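Local coordinates for protein type ii site-specific deoxyribonuclease (Klebsiella pneumoniae, PDB 6EKR) that probably cleaves DNA at specific recognition sites, as the Type IIP restriction endonuclease Kpn2I of the PD-(D/E)xK nuclease superfamily, at residues A[208-213]-A[256-261]; A[249-254]-A[275-280]. The protein carries 2 engineered substitutions. One frame throughout, in Å; residues are numbered along the deposited sequence.

Contact 1 of 2, residues A[208-213]-A[256-261]; sequences AQQRIL and YLSSLS
Ser-258 OG rests against the turn of helix that carries Gln-210 and Arg-211. It comes within 3.1 Å of Arg-211 N, but the angle is too poor for a hydrogen bond, so this is close packing on the backbone. The Gln-210 chain also touches the hydroxyl, its CG 3.2 Å from Ser-258 OG. With CG anti to its backbone N (chi1 -176°), that methylene also lies 3.4 Å from Ser-259 O. Leu-260 then brings its CD2 methyl up to Gln-210 CB, at 3.8 Å.

Helix 204-217 is the crossover between the parallel strands 190-194 and 222-227. Here it meets the chain leaving helix 247-257 on its way into strand 262-265, the next parallel neighbour in the sheet, and Ser-261 already exchanges backbone hydrogen bonds with Ser-224.

Nearer the start of segment 256-261, Leu-257 brings CD2 to 3.9 Å from Ala-208 N. Arg-211 runs its aliphatic part past the Leu-257 carbonyl, with CD 3.7 Å from Leu-257 O. Its guanidinium ends near Arg-211 of the second subunit, and Leu-257 packs on that same arginine.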
loop_
_atom_site.group_PDB
_atom_site.type_symbol
_atom_site.label_atom_id
_atom_site.label_comp_id
_atom_site.label_asym_id
_atom_site.label_seq_id
_atom_site.Cartn_x
_atom_site.Cartn_y
_atom_site.Cartn_z
ATOM N N ALA A 208 2.932 10.042 -4.803
ATOM C CA ALA A 208 1.915 10.794 -4.076
ATOM C C ALA A 208 2.529 11.868 -3.178
ATOM O O ALA A 208 2.054 13.012 -3.147
ATOM C CB ALA A 208 1.070 9.869 -3.261
ATOM N N GLN A 209 3.588 11.506 -2.460
ATOM C CA GLN A 209 4.273 12.446 -1.579
ATOM C C GLN A 209 4.863 13.630 -2.350
ATOM O O GLN A 209 4.785 14.771 -1.890
ATOM C CB GLN A 209 5.354 11.731 -0.786
ATOM C CG GLN A 209 6.003 12.582 0.263
ATOM C CD GLN A 209 7.087 11.844 1.014
ATOM O OE1 GLN A 209 7.163 11.921 2.246
ATOM N NE2 GLN A 209 7.937 11.115 0.281
ATOM N N GLN A 210 5.444 13.351 -3.520
ATOM C CA GLN A 210 6.036 14.389 -4.365
ATOM C C GLN A 210 4.975 15.392 -4.814
ATOM O O GLN A 210 5.164 16.613 -4.696
ATOM C CB GLN A 210 6.742 13.762 -5.570
ATOM C CG GLN A 210 7.491 14.728 -6.481
ATOM C CD GLN A 210 8.309 15.777 -5.734
ATOM O OE1 GLN A 210 8.116 16.969 -5.945
ATOM N NE2 GLN A 210 9.215 15.341 -4.858
ATOM N N ARG A 211 3.858 14.856 -5.307
ATOM C CA ARG A 211 2.682 15.630 -5.657
ATOM C C ARG A 211 2.266 16.556 -4.518
ATOM O O ARG A 211 2.108 17.767 -4.719
ATOM C CB ARG A 211 1.536 14.687 -6.008
ATOM C CG ARG A 211 0.164 15.332 -6.066
ATOM C CD ARG A 211 -0.019 16.171 -7.307
ATOM N NE ARG A 211 0.618 17.473 -7.167
ATOM C CZ ARG A 211 0.504 18.469 -8.042
ATOM N NH1 ARG A 211 -0.245 18.309 -9.133
ATOM N NH2 ARG A 211 1.131 19.625 -7.819
ATOM N N ILE A 212 2.105 15.987 -3.323
ATOM C CA ILE A 212 1.660 16.750 -2.163
ATOM C C ILE A 212 2.622 17.890 -1.841
ATOM O O ILE A 212 2.185 19.008 -1.603
ATOM C CB ILE A 212 1.399 15.839 -0.939
ATOM C CG1 ILE A 212 0.112 15.038 -1.157
ATOM C CG2 ILE A 212 1.295 16.654 0.357
ATOM C CD1 ILE A 212 0.105 13.688 -0.475
ATOM N N LEU A 213 3.924 17.617 -1.876
ATOM C CA LEU A 213 4.930 18.648 -1.601
ATOM C C LEU A 213 4.959 19.761 -2.654
ATOM O O LEU A 213 5.231 20.920 -2.332
ATOM C CB LEU A 213 6.316 18.029 -1.469
ATOM C CG LEU A 213 6.555 17.020 -0.360
ATOM C CD1 LEU A 213 7.721 16.144 -0.761
ATOM C CD2 LEU A 213 6.822 17.703 0.952
ATOM N N TYR A 256 1.343 11.392 -15.070
ATOM C CA TYR A 256 0.087 11.991 -14.642
ATOM C C TYR A 256 -0.049 12.229 -13.129
ATOM O O TYR A 256 -0.872 13.037 -12.706
ATOM C CB TYR A 256 -1.095 11.191 -15.202
ATOM C CG TYR A 256 -0.964 10.864 -16.681
ATOM C CD1 TYR A 256 -1.169 11.842 -17.668
ATOM C CD2 TYR A 256 -0.633 9.579 -17.096
ATOM C CE1 TYR A 256 -1.041 11.539 -19.035
ATOM C CE2 TYR A 256 -0.501 9.259 -18.447
ATOM C CZ TYR A 256 -0.703 10.236 -19.418
ATOM O OH TYR A 256 -0.560 9.885 -20.756
ATOM N N LEU A 257 0.752 11.548 -12.313
ATOM C CA LEU A 257 0.690 11.760 -10.865
ATOM C C LEU A 257 1.733 12.751 -10.361
ATOM O O LEU A 257 1.395 13.717 -9.665
ATOM C CB LEU A 257 0.801 10.439 -10.098
ATOM C CG LEU A 257 0.768 10.475 -8.563
ATOM C CD1 LEU A 257 -0.509 11.111 -8.044
ATOM C CD2 LEU A 257 0.904 9.073 -8.016
ATOM N N SER A 258 2.997 12.512 -10.706
ATOM C CA SER A 258 4.092 13.350 -10.241
ATOM C C SER A 258 5.402 12.933 -10.884
ATOM O O SER A 258 5.531 11.809 -11.355
ATOM C CB SER A 258 4.220 13.242 -8.725
ATOM O OG SER A 258 4.810 14.415 -8.187
ATOM N N SER A 259 6.386 13.824 -10.881
ATOM C CA SER A 259 7.687 13.491 -11.435
ATOM C C SER A 259 8.767 13.361 -10.361
ATOM O O SER A 259 8.952 14.257 -9.544
ATOM C CB SER A 259 8.093 14.517 -12.486
ATOM O OG SER A 259 7.877 15.816 -11.977
ATOM N N LEU A 260 9.464 12.228 -10.368
ATOM C CA LEU A 260 10.634 12.019 -9.518
ATOM C C LEU A 260 11.897 12.185 -10.347
ATOM O O LEU A 260 11.899 11.930 -11.559
ATOM C CB LEU A 260 10.631 10.629 -8.873
ATOM C CG LEU A 260 9.368 10.100 -8.205
ATOM C CD1 LEU A 260 9.673 8.751 -7.615
ATOM C CD2 LEU A 260 8.836 11.052 -7.143
ATOM N N SER A 261 12.972 12.594 -9.681
ATOM C CA SER A 261 14.220 12.888 -10.350
ATOM C C SER A 261 14.939 11.629 -10.794
ATOM O O SER A 261 15.666 11.640 -11.790
ATOM C CB SER A 261 15.105 13.701 -9.435
ATOM O OG SER A 261 14.464 14.923 -9.134
#

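Contact 2 of 2, residues A[249-254]-A[275-280]; sequences TIRLYQ and RDLTDI
Ile-250 and Leu-277 meet at the buried end of this contact, their side chains crossing at about a right angle, with Ile-250 CG2 3.6 Å from Leu-277 CD2. Helix 247-257 is packed here against the short helix 275-278, which belongs to the connection between the parallel strands 262-265 and 283-285 of the nuclease sheet. Tyr-272 touches both Ile-250 and Leu-277, and Phe-207 of helix 204-217 also packs on Ile-250.

Further along, Ile-280 sends its CD1 methyl between two residues one helical turn apart on helix 247-257. That methyl lies 3.7 Å from Gln-254 CB and equally close to Arg-251 CA. The Gln-254 amide next to it is held at both ends: OE1 accepts from Leu-260 N, while NE2 donates to Ile-280 O at 3.0 Å. The N-H...O angle is 151°, and the acceptor lies almost in the amide plane, which fits a carboxamide with a defined rotation.

On the outer side the charged ends are looser. Arg-251 is exposed and crosses Asp-276 at about a right angle, with the guanidinium and carboxylate planes 79° apart. The carboxylate's stronger partner is Arg-271, which forms a salt bridge with OD2; toward Arg-251 the pairing is long, 4.0 Å from NH1 to Asp-276 OD2. Nearer the backbone, the Arg-251 CD methylene touches the helix carbonyl, 3.3 Å from Asp-276 O.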
loop_
_atom_site.group_PDB
_atom_site.type_symbol
_atom_site.label_atom_id
_atom_site.label_comp_id
_atom_site.label_asym_id
_atom_site.label_seq_id
_atom_site.Cartn_x
_atom_site.Cartn_y
_atom_site.Cartn_z
ATOM N N THR A 249 2.563 1.130 -14.594
ATOM C CA THR A 249 2.175 1.920 -13.441
ATOM C C THR A 249 3.119 3.104 -13.189
ATOM O O THR A 249 2.670 4.218 -12.900
ATOM C CB THR A 249 2.017 1.010 -12.210
ATOM O OG1 THR A 249 0.728 0.393 -12.275
ATOM C CG2 THR A 249 2.121 1.783 -10.905
ATOM N N ILE A 250 4.417 2.866 -13.332
ATOM C CA ILE A 250 5.416 3.892 -13.071
ATOM C C ILE A 250 5.342 4.986 -14.122
ATOM O O ILE A 250 5.559 6.158 -13.821
ATOM C CB ILE A 250 6.834 3.295 -12.978
ATOM C CG1 ILE A 250 6.875 2.236 -11.880
ATOM C CG2 ILE A 250 7.844 4.368 -12.649
ATOM C CD1 ILE A 250 8.125 1.407 -11.878
ATOM N N ARG A 251 5.018 4.603 -15.351
ATOM C CA ARG A 251 4.840 5.575 -16.423
ATOM C C ARG A 251 3.616 6.456 -16.170
ATOM O O ARG A 251 3.707 7.683 -16.216
ATOM C CB ARG A 251 4.727 4.878 -17.773
ATOM C CG ARG A 251 5.998 4.184 -18.250
ATOM C CD ARG A 251 5.715 3.393 -19.513
ATOM N NE ARG A 251 4.958 4.193 -20.471
ATOM C CZ ARG A 251 4.413 3.723 -21.588
ATOM N NH1 ARG A 251 4.547 2.443 -21.912
ATOM N NH2 ARG A 251 3.738 4.541 -22.389
ATOM N N LEU A 252 2.476 5.828 -15.884
ATOM C CA LEU A 252 1.300 6.567 -15.439
ATOM C C LEU A 252 1.654 7.489 -14.282
ATOM O O LEU A 252 1.267 8.660 -14.274
ATOM C CB LEU A 252 0.173 5.622 -15.030
ATOM C CG LEU A 252 -0.858 5.208 -16.087
ATOM C CD1 LEU A 252 -0.240 4.352 -17.194
ATOM C CD2 LEU A 252 -2.009 4.449 -15.435
ATOM N N TYR A 253 2.409 6.976 -13.318
ATOM C CA TYR A 253 2.788 7.780 -12.175
ATOM C C TYR A 253 3.689 8.959 -12.544
ATOM O O TYR A 253 3.405 10.082 -12.151
ATOM C CB TYR A 253 3.400 6.919 -11.069
ATOM C CG TYR A 253 2.403 6.035 -10.317
ATOM C CD1 TYR A 253 1.026 6.145 -10.520
ATOM C CD2 TYR A 253 2.851 5.104 -9.382
ATOM C CE1 TYR A 253 0.135 5.337 -9.831
ATOM C CE2 TYR A 253 1.969 4.300 -8.681
ATOM C CZ TYR A 253 0.615 4.418 -8.906
ATOM O OH TYR A 253 -0.247 3.606 -8.197
ATOM N N GLN A 254 4.746 8.708 -13.318
ATOM C CA GLN A 254 5.642 9.780 -13.788
ATOM C C GLN A 254 4.936 10.868 -14.577
ATOM O O GLN A 254 5.223 12.060 -14.411
ATOM C CB GLN A 254 6.759 9.233 -14.673
ATOM C CG GLN A 254 8.056 8.993 -13.967
ATOM C CD GLN A 254 8.603 10.237 -13.336
ATOM O OE1 GLN A 254 8.347 10.511 -12.169
ATOM N NE2 GLN A 254 9.352 11.002 -14.099
ATOM N N ARG A 275 13.764 1.714 -22.628
ATOM C CA ARG A 275 13.429 3.097 -22.978
ATOM C C ARG A 275 12.027 3.555 -22.556
ATOM O O ARG A 275 11.835 4.738 -22.273
ATOM C CB ARG A 275 13.621 3.340 -24.483
ATOM C CG ARG A 275 15.017 3.826 -24.921
ATOM C CD ARG A 275 15.997 2.664 -25.061
ATOM N NE ARG A 275 17.121 2.984 -25.943
ATOM C CZ ARG A 275 18.053 2.110 -26.333
ATOM N NH1 ARG A 275 18.015 0.847 -25.922
ATOM N NH2 ARG A 275 19.029 2.501 -27.143
ATOM N N ASP A 276 11.054 2.640 -22.509
ATOM C CA ASP A 276 9.692 3.010 -22.086
ATOM C C ASP A 276 9.650 3.614 -20.682
ATOM O O ASP A 276 8.757 4.399 -20.380
ATOM C CB ASP A 276 8.680 1.857 -22.253
ATOM C CG ASP A 276 8.764 0.786 -21.148
ATOM O OD1 ASP A 276 9.878 0.365 -20.760
ATOM O OD2 ASP A 276 7.688 0.326 -20.695
ATOM N N LEU A 277 10.632 3.264 -19.850
ATOM C CA LEU A 277 10.841 3.901 -18.548
ATOM C C LEU A 277 11.946 4.949 -18.558
ATOM O O LEU A 277 11.756 6.075 -18.080
ATOM C CB LEU A 277 11.186 2.861 -17.490
ATOM C CG LEU A 277 10.018 2.435 -16.617
ATOM C CD1 LEU A 277 10.414 1.220 -15.860
ATOM C CD2 LEU A 277 9.625 3.546 -15.666
ATOM N N THR A 278 13.102 4.569 -19.100
ATOM C CA THR A 278 14.286 5.417 -19.045
ATOM C C THR A 278 14.148 6.701 -19.864
ATOM O O THR A 278 14.942 7.615 -19.694
ATOM C CB THR A 278 15.571 4.643 -19.424
ATOM O OG1 THR A 278 15.656 4.477 -20.846
ATOM C CG2 THR A 278 15.604 3.280 -18.728
ATOM N N ASP A 279 13.153 6.764 -20.752
ATOM C CA ASP A 279 12.876 7.976 -21.526
ATOM C C ASP A 279 12.287 9.037 -20.629
ATOM O O ASP A 279 12.563 10.210 -20.794
ATOM C CB ASP A 279 11.877 7.719 -22.664
ATOM C CG ASP A 279 12.510 7.065 -23.887
ATOM O OD1 ASP A 279 13.752 7.082 -24.034
ATOM O OD2 ASP A 279 11.749 6.520 -24.711
ATOM N N ILE A 280 11.464 8.617 -19.680
ATOM C CA ILE A 280 10.708 9.557 -18.860
ATOM C C ILE A 280 11.181 9.642 -17.401
ATOM O O ILE A 280 10.814 10.583 -16.703
ATOM C CB ILE A 280 9.195 9.266 -18.924
ATOM C CG1 ILE A 280 8.878 7.896 -18.312
ATOM C CG2 ILE A 280 8.693 9.364 -20.372
ATOM C CD1 ILE A 280 7.410 7.717 -17.958
#

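Overall arrangement
Helix 247-257 serves both contacts, whose centres are about 13 Å apart on the same side of the chain's centre, and both touch the second subunit. Contact 1 uses the end of the helix and the chain after it, contact 2 residues 249-254. Contact 1 is mostly buried, joins two connections between parallel strands of the mixed sheet, and has no hydrogen bond between its segments. Contact 2 is half open: an apolar pair inside, a long salt bridge outside and an amide-to-carbonyl bond. The two are directly linked: the amide of Gln-254 reaches into contact 1, and Ser-258 N probably bonds to Tyr-253 O at 2.9 Å.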